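Uncharacterized protein (Bacteroides eggerthii DSM 20697, PDB 4ECO) is of unknown function but, as a leucine-rich repeat protein, probably binds other proteins along its curved solenoid. Local coordinates at residues 230-233 / 234-237; 26-29 / 30-34. One frame throughout, in Å; residues are numbered along the deposited sequence.

Interaction 1 of 2, residues 230-233 / 234-237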
ATOM      1  N   GLU A 230      32.991  24.401  13.764  1.00 60.16           N
ATOM      2  CA  GLU A 230      32.711  25.463  14.731  1.00 61.13           C
ATOM      3  C   GLU A 230      33.585  26.730  14.531  1.00 65.28           C
ATOM      4  O   GLU A 230      33.236  27.776  15.084  1.00 65.87           O
ATOM      5  CB  GLU A 230      32.870  24.960  16.173  1.00 63.53           C
ATOM      6  CG  GLU A 230      34.253  24.449  16.529  1.00 76.48           C
ATOM      7  CD  GLU A 230      34.462  24.185  18.005  1.00109.65           C
ATOM      8  OE1 GLU A 230      33.829  24.877  18.839  1.00111.61           O
ATOM      9  OE2 GLU A 230      35.302  23.312  18.328  1.00104.31           O
ATOM     10  N   ASN A 231      34.674  26.651  13.724  1.00 60.85           N
ATOM     11  CA  ASN A 231      35.562  27.792  13.470  1.00 61.44           C
ATOM     12  C   ASN A 231      35.262  28.508  12.128  1.00 64.08           C
ATOM     13  O   ASN A 231      36.036  29.388  11.724  1.00 64.98           O
ATOM     14  CB  ASN A 231      37.022  27.355  13.511  1.00 61.22           C
ATOM     15  CG  ASN A 231      37.480  26.976  14.899  1.00 76.45           C
ATOM     16  OD1 ASN A 231      37.218  27.670  15.903  1.00 59.52           O
ATOM     17  ND2 ASN A 231      38.172  25.853  14.981  1.00 71.87           N
ATOM     18  N   SER A 232      34.130  28.167  11.470  1.00 56.82           N
ATOM     19  CA  SER A 232      33.701  28.811  10.228  1.00 54.93           C
ATOM     20  C   SER A 232      33.074  30.168  10.524  1.00 58.05           C
ATOM     21  O   SER A 232      32.591  30.394  11.633  1.00 55.57           O
ATOM     22  CB  SER A 232      32.713  27.926   9.468  1.00 56.48           C
ATOM     23  OG  SER A 232      31.472  27.761  10.133  1.00 61.32           O
ATOM     24  N   GLU A 233      33.044  31.057   9.515  1.00 57.72           N
ATOM     25  CA  GLU A 233      32.465  32.399   9.642  1.00 59.51           C
ATOM     26  C   GLU A 233      30.989  32.304  10.032  1.00 60.98           C
ATOM     27  O   GLU A 233      30.522  33.074  10.876  1.00 60.27           O
ATOM     28  CB  GLU A 233      32.641  33.207   8.337  1.00 61.83           C
ATOM     29  CG  GLU A 233      33.913  34.062   8.305  1.00 78.17           C
ATOM     30  CD  GLU A 233      34.045  35.074   7.175  1.00109.40           C
ATOM     31  OE1 GLU A 233      33.016  35.418   6.545  1.00114.14           O
ATOM     32  OE2 GLU A 233      35.179  35.554   6.943  1.00102.73           O
ATOM     33  N   TYR A 234      30.286  31.305   9.446  1.00 55.65           N
ATOM     34  CA  TYR A 234      28.880  31.015   9.677  1.00 54.10           C
ATOM     35  C   TYR A 234      28.659  30.555  11.126  1.00 58.54           C
ATOM     36  O   TYR A 234      27.923  31.231  11.854  1.00 58.37           O
ATOM     37  CB  TYR A 234      28.365  29.959   8.678  1.00 52.99           C
ATOM     38  CG  TYR A 234      28.540  30.350   7.226  1.00 52.84           C
ATOM     39  CD1 TYR A 234      27.637  31.206   6.597  1.00 54.60           C
ATOM     40  CD2 TYR A 234      29.595  29.844   6.471  1.00 52.34           C
ATOM     41  CE1 TYR A 234      27.794  31.568   5.256  1.00 54.11           C
ATOM     42  CE2 TYR A 234      29.775  30.217   5.138  1.00 52.64           C
ATOM     43  CZ  TYR A 234      28.864  31.066   4.530  1.00 55.14           C
ATOM     44  OH  TYR A 234      29.035  31.411   3.213  1.00 49.59           O
ATOM     45  N   ALA A 235      29.333  29.449  11.555  1.00 55.31           N
ATOM     46  CA  ALA A 235      29.213  28.882  12.909  1.00 55.09           C
ATOM     47  C   ALA A 235      29.463  29.939  13.963  1.00 62.46           C
ATOM     48  O   ALA A 235      28.628  30.095  14.849  1.00 64.11           O
ATOM     49  CB  ALA A 235      30.174  27.724  13.100  1.00 54.74           C
ATOM     50  N   GLN A 236      30.553  30.725  13.814  1.00 59.22           N
ATOM     51  CA  GLN A 236      30.930  31.798  14.733  1.00 60.10           C
ATOM     52  C   GLN A 236      29.811  32.835  14.846  1.00 63.83           C
ATOM     53  O   GLN A 236      29.552  33.324  15.942  1.00 66.49           O
ATOM     54  CB  GLN A 236      32.251  32.481  14.305  1.00 62.21           C
ATOM     55  CG  GLN A 236      33.500  31.573  14.218  1.00 83.93           C
ATOM     56  CD  GLN A 236      34.146  31.124  15.514  1.00103.43           C
ATOM     57  OE1 GLN A 236      33.496  30.930  16.559  1.00 93.70           O
ATOM     58  NE2 GLN A 236      35.455  30.871  15.442  1.00 97.53           N
ATOM     59  N   GLN A 237      29.130  33.146  13.730  1.00 57.64           N
ATOM     60  CA  GLN A 237      28.042  34.125  13.728  1.00 56.93           C
ATOM     61  C   GLN A 237      26.811  33.551  14.432  1.00 59.46           C
ATOM     62  O   GLN A 237      26.317  34.181  15.374  1.00 58.62           O
ATOM     63  CB  GLN A 237      27.687  34.570  12.293  1.00 56.99           C
ATOM     64  CG  GLN A 237      26.663  35.715  12.224  1.00 55.03           C
ATOM     65  CD  GLN A 237      26.096  35.975  10.846  1.00 76.93           C
ATOM     66  OE1 GLN A 237      26.729  35.743   9.801  1.00 71.94           O
ATOM     67  NE2 GLN A 237      24.871  36.476  10.815  1.00 74.49           N
TER
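Glu230 O lies 3.6 Å from Ala235 CB, and Gln236 OE1 comes near it without bonding, both being acceptors. Asn231 comes next; its side chain lies beside that of Gln236 and points the same way, the two amide planes 53° apart and OD1 near Gln236 NE2 at 3.7 Å. Gln236 reaches back because its chain folds at the second torsion (chi2 -74°), which brings CD within 3.5 Å of Glu230 O and sets NE2 beside Asn231 CA. Ser232 is the N-cap. Its OG, set between the backbone N and the carbonyl carbon, accepts from Ala235 N at 3.1 Å, while its carbonyl O takes the N-H of Gln236 at 3.0 Å in a nearly straight bond (169°). OG also bonds with Asn229 O, its strongest polar partner, and Asp99 OD2; with one proton to give, it must share or alternate between them, which probably limits its rotation. An alanine in place of Ser232 would probably leave the amide of Ala235 without its cap and the first turn of the helix less firmly defined. Glu233 opens the helix, its O accepting from Gln237 N at 3.2 Å with the donor tilted from the carbonyl plane. Small Ala235 suits the buried side, against Asp99, and the long polar chains suit the exposed one. The serine hydroxyl thus stands in for the missing carbonyl at Ala235 N, and regular backbone bonds take over from Gln236.

Interaction 2 of 2, residues 26-29 / 30-34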
ATOM      1  N   ALA A  26      24.803  42.010  -0.971  1.00 74.87           N
ATOM      2  CA  ALA A  26      23.377  41.658  -1.009  1.00 72.98           C
ATOM      3  C   ALA A  26      23.141  40.210  -0.585  1.00 73.06           C
ATOM      4  O   ALA A  26      23.978  39.352  -0.856  1.00 71.68           O
ATOM      5  CB  ALA A  26      22.828  41.881  -2.401  1.00 73.85           C
ATOM      6  N   GLU A  27      21.987  39.937   0.060  1.00 67.98           N
ATOM      7  CA  GLU A  27      21.652  38.620   0.622  1.00 64.64           C
ATOM      8  C   GLU A  27      21.585  37.525  -0.422  1.00 64.86           C
ATOM      9  O   GLU A  27      22.121  36.441  -0.180  1.00 62.50           O
ATOM     10  CB  GLU A  27      20.333  38.651   1.410  1.00 65.76           C
ATOM     11  CG  GLU A  27      20.456  39.278   2.795  1.00 70.56           C
ATOM     12  CD  GLU A  27      21.511  38.701   3.725  1.00 77.56           C
ATOM     13  OE1 GLU A  27      21.672  37.457   3.756  1.00 47.46           O
ATOM     14  OE2 GLU A  27      22.178  39.500   4.424  1.00 72.54           O
ATOM     15  N   TYR A  28      20.988  37.799  -1.586  1.00 61.66           N
ATOM     16  CA  TYR A  28      20.885  36.780  -2.627  1.00 60.39           C
ATOM     17  C   TYR A  28      22.306  36.367  -3.111  1.00 62.97           C
ATOM     18  O   TYR A  28      22.531  35.188  -3.371  1.00 62.24           O
ATOM     19  CB  TYR A  28      19.984  37.258  -3.774  1.00 62.63           C
ATOM     20  CG  TYR A  28      20.625  38.233  -4.732  1.00 65.80           C
ATOM     21  CD1 TYR A  28      20.698  39.589  -4.431  1.00 68.52           C
ATOM     22  CD2 TYR A  28      21.128  37.805  -5.958  1.00 66.76           C
ATOM     23  CE1 TYR A  28      21.292  40.492  -5.311  1.00 68.81           C
ATOM     24  CE2 TYR A  28      21.704  38.702  -6.853  1.00 69.13           C
ATOM     25  CZ  TYR A  28      21.792  40.045  -6.522  1.00 76.37           C
ATOM     26  OH  TYR A  28      22.364  40.931  -7.406  1.00 79.59           O
ATOM     27  N   ILE A  29      23.271  37.308  -3.130  1.00 58.81           N
ATOM     28  CA  ILE A  29      24.668  37.023  -3.465  1.00 57.24           C
ATOM     29  C   ILE A  29      25.294  36.128  -2.337  1.00 59.30           C
ATOM     30  O   ILE A  29      25.955  35.124  -2.639  1.00 57.27           O
ATOM     31  CB  ILE A  29      25.446  38.356  -3.688  1.00 61.19           C
ATOM     32  CG1 ILE A  29      24.910  39.151  -4.920  1.00 61.84           C
ATOM     33  CG2 ILE A  29      26.972  38.157  -3.745  1.00 61.36           C
ATOM     34  CD1 ILE A  29      25.188  38.560  -6.380  1.00 63.35           C
ATOM     35  N   LYS A  30      25.044  36.473  -1.050  1.00 55.77           N
ATOM     36  CA  LYS A  30      25.547  35.714   0.102  1.00 55.08           C
ATOM     37  C   LYS A  30      25.067  34.236   0.025  1.00 57.41           C
ATOM     38  O   LYS A  30      25.846  33.320   0.345  1.00 56.19           O
ATOM     39  CB  LYS A  30      25.122  36.386   1.423  1.00 58.31           C
ATOM     40  CG  LYS A  30      25.828  37.744   1.667  1.00 73.97           C
ATOM     41  CD  LYS A  30      25.153  38.686   2.696  1.00 87.18           C
ATOM     42  CE  LYS A  30      25.444  38.394   4.164  1.00101.94           C
ATOM     43  NZ  LYS A  30      24.438  37.493   4.813  1.00107.57           N
ATOM     44  N   ASP A  31      23.815  34.028  -0.488  1.00 51.21           N
ATOM     45  CA  ASP A  31      23.178  32.724  -0.694  1.00 48.75           C
ATOM     46  C   ASP A  31      23.917  31.883  -1.688  1.00 51.40           C
ATOM     47  O   ASP A  31      23.975  30.665  -1.547  1.00 49.40           O
ATOM     48  CB  ASP A  31      21.730  32.888  -1.211  1.00 50.05           C
ATOM     49  CG  ASP A  31      20.649  33.194  -0.184  1.00 54.54           C
ATOM     50  OD1 ASP A  31      20.999  33.457   1.002  1.00 54.52           O
ATOM     51  OD2 ASP A  31      19.457  33.202  -0.570  1.00 54.49           O
ATOM     52  N   TYR A  32      24.398  32.534  -2.755  1.00 48.60           N
ATOM     53  CA  TYR A  32      25.118  31.903  -3.852  1.00 46.64           C
ATOM     54  C   TYR A  32      26.525  31.489  -3.396  1.00 53.34           C
ATOM     55  O   TYR A  32      27.020  30.436  -3.810  1.00 54.82           O
ATOM     56  CB  TYR A  32      25.181  32.846  -5.052  1.00 46.55           C
ATOM     57  CG  TYR A  32      23.851  33.262  -5.662  1.00 46.42           C
ATOM     58  CD1 TYR A  32      22.669  32.575  -5.365  1.00 46.63           C
ATOM     59  CD2 TYR A  32      23.785  34.293  -6.590  1.00 48.24           C
ATOM     60  CE1 TYR A  32      21.447  32.980  -5.898  1.00 45.02           C
ATOM     61  CE2 TYR A  32      22.574  34.675  -7.169  1.00 49.26           C
ATOM     62  CZ  TYR A  32      21.410  34.014  -6.824  1.00 53.01           C
ATOM     63  OH  TYR A  32      20.247  34.398  -7.436  1.00 53.26           O
ATOM     64  N   LEU A  33      27.148  32.274  -2.505  1.00 49.03           N
ATOM     65  CA  LEU A  33      28.448  31.899  -1.956  1.00 48.29           C
ATOM     66  C   LEU A  33      28.273  30.676  -1.050  1.00 54.25           C
ATOM     67  O   LEU A  33      29.176  29.824  -0.991  1.00 56.34           O
ATOM     68  CB  LEU A  33      29.096  33.062  -1.208  1.00 48.90           C
ATOM     69  CG  LEU A  33      29.274  34.347  -2.005  1.00 54.24           C
ATOM     70  CD1 LEU A  33      29.680  35.487  -1.109  1.00 55.52           C
ATOM     71  CD2 LEU A  33      30.267  34.176  -3.142  1.00 56.24           C
ATOM     72  N   ALA A  34      27.080  30.564  -0.394  1.00 48.21           N
ATOM     73  CA  ALA A  34      26.686  29.417   0.422  1.00 45.89           C
ATOM     74  C   ALA A  34      26.468  28.197  -0.482  1.00 49.72           C
ATOM     75  O   ALA A  34      27.030  27.130  -0.199  1.00 51.11           O
ATOM     76  CB  ALA A  34      25.434  29.727   1.227  1.00 46.32           C
TER
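Lys30 folds back over the preceding turn to reach Glu27. Its CB lies 3.4 Å from Glu27 O, and CG passes Ala26 O at 3.5 Å. CD and CE then run beside the Glu27 carboxylate, each nearest to OE2, because the chain bends at its last two torsions (chi3 81°, chi4 -93°). At the tip, NZ forms a salt bridge with Glu27 OE1 at 3.0 Å, approaching on the syn side, and a weak bond to Glu27 OE2. A lysine is long enough to close this i to i+3 pair, and Gln103 bonds to both Glu27 OE1 and Lys30 NZ. Elsewhere on the turn, Tyr28 directs a ring edge at the face of Tyr32, centroids 5.7 Å apart and planes at 85°, an offset T-shaped pair. The carbonyl O of Tyr28 lies over the centre of the Tyr32 ring, 3.2 Å above its plane. Backbone bonds such as Asp31 N to Glu27 O, 3.0 Å, complete the helical ladder. On helix 27-41, Asp31 OD1 is held by Gln103 NE2 and by a salt bridge to Arg82, and its OD2 accepts from Val83 N at the start of strand 83-87; Leu104 packs beside it, and Tyr32 rests on Trp69.

Overall arrangement
Both contacts lie at the N-terminal ends of helices, interaction 1 including the loop that leads into one, in the N-terminal part of the chain, on the same side of its centre and more than 40 Å from it. Interaction 2 comes first, at the start of helix 27-41; interaction 1 follows some 200 residues later, where helix 233-238 begins. Their centres are 16 Å apart, and they meet where Tyr234 OH packs near Ala34 CA. Residues 99-104 link their surroundings: Asp99 and Ala100 meet the later helix, and Gln103 and Leu104 the earlier one. Residues far apart in sequence are brought together near one end of the leucine-rich repeat solenoid, whose parallel strands stack onward.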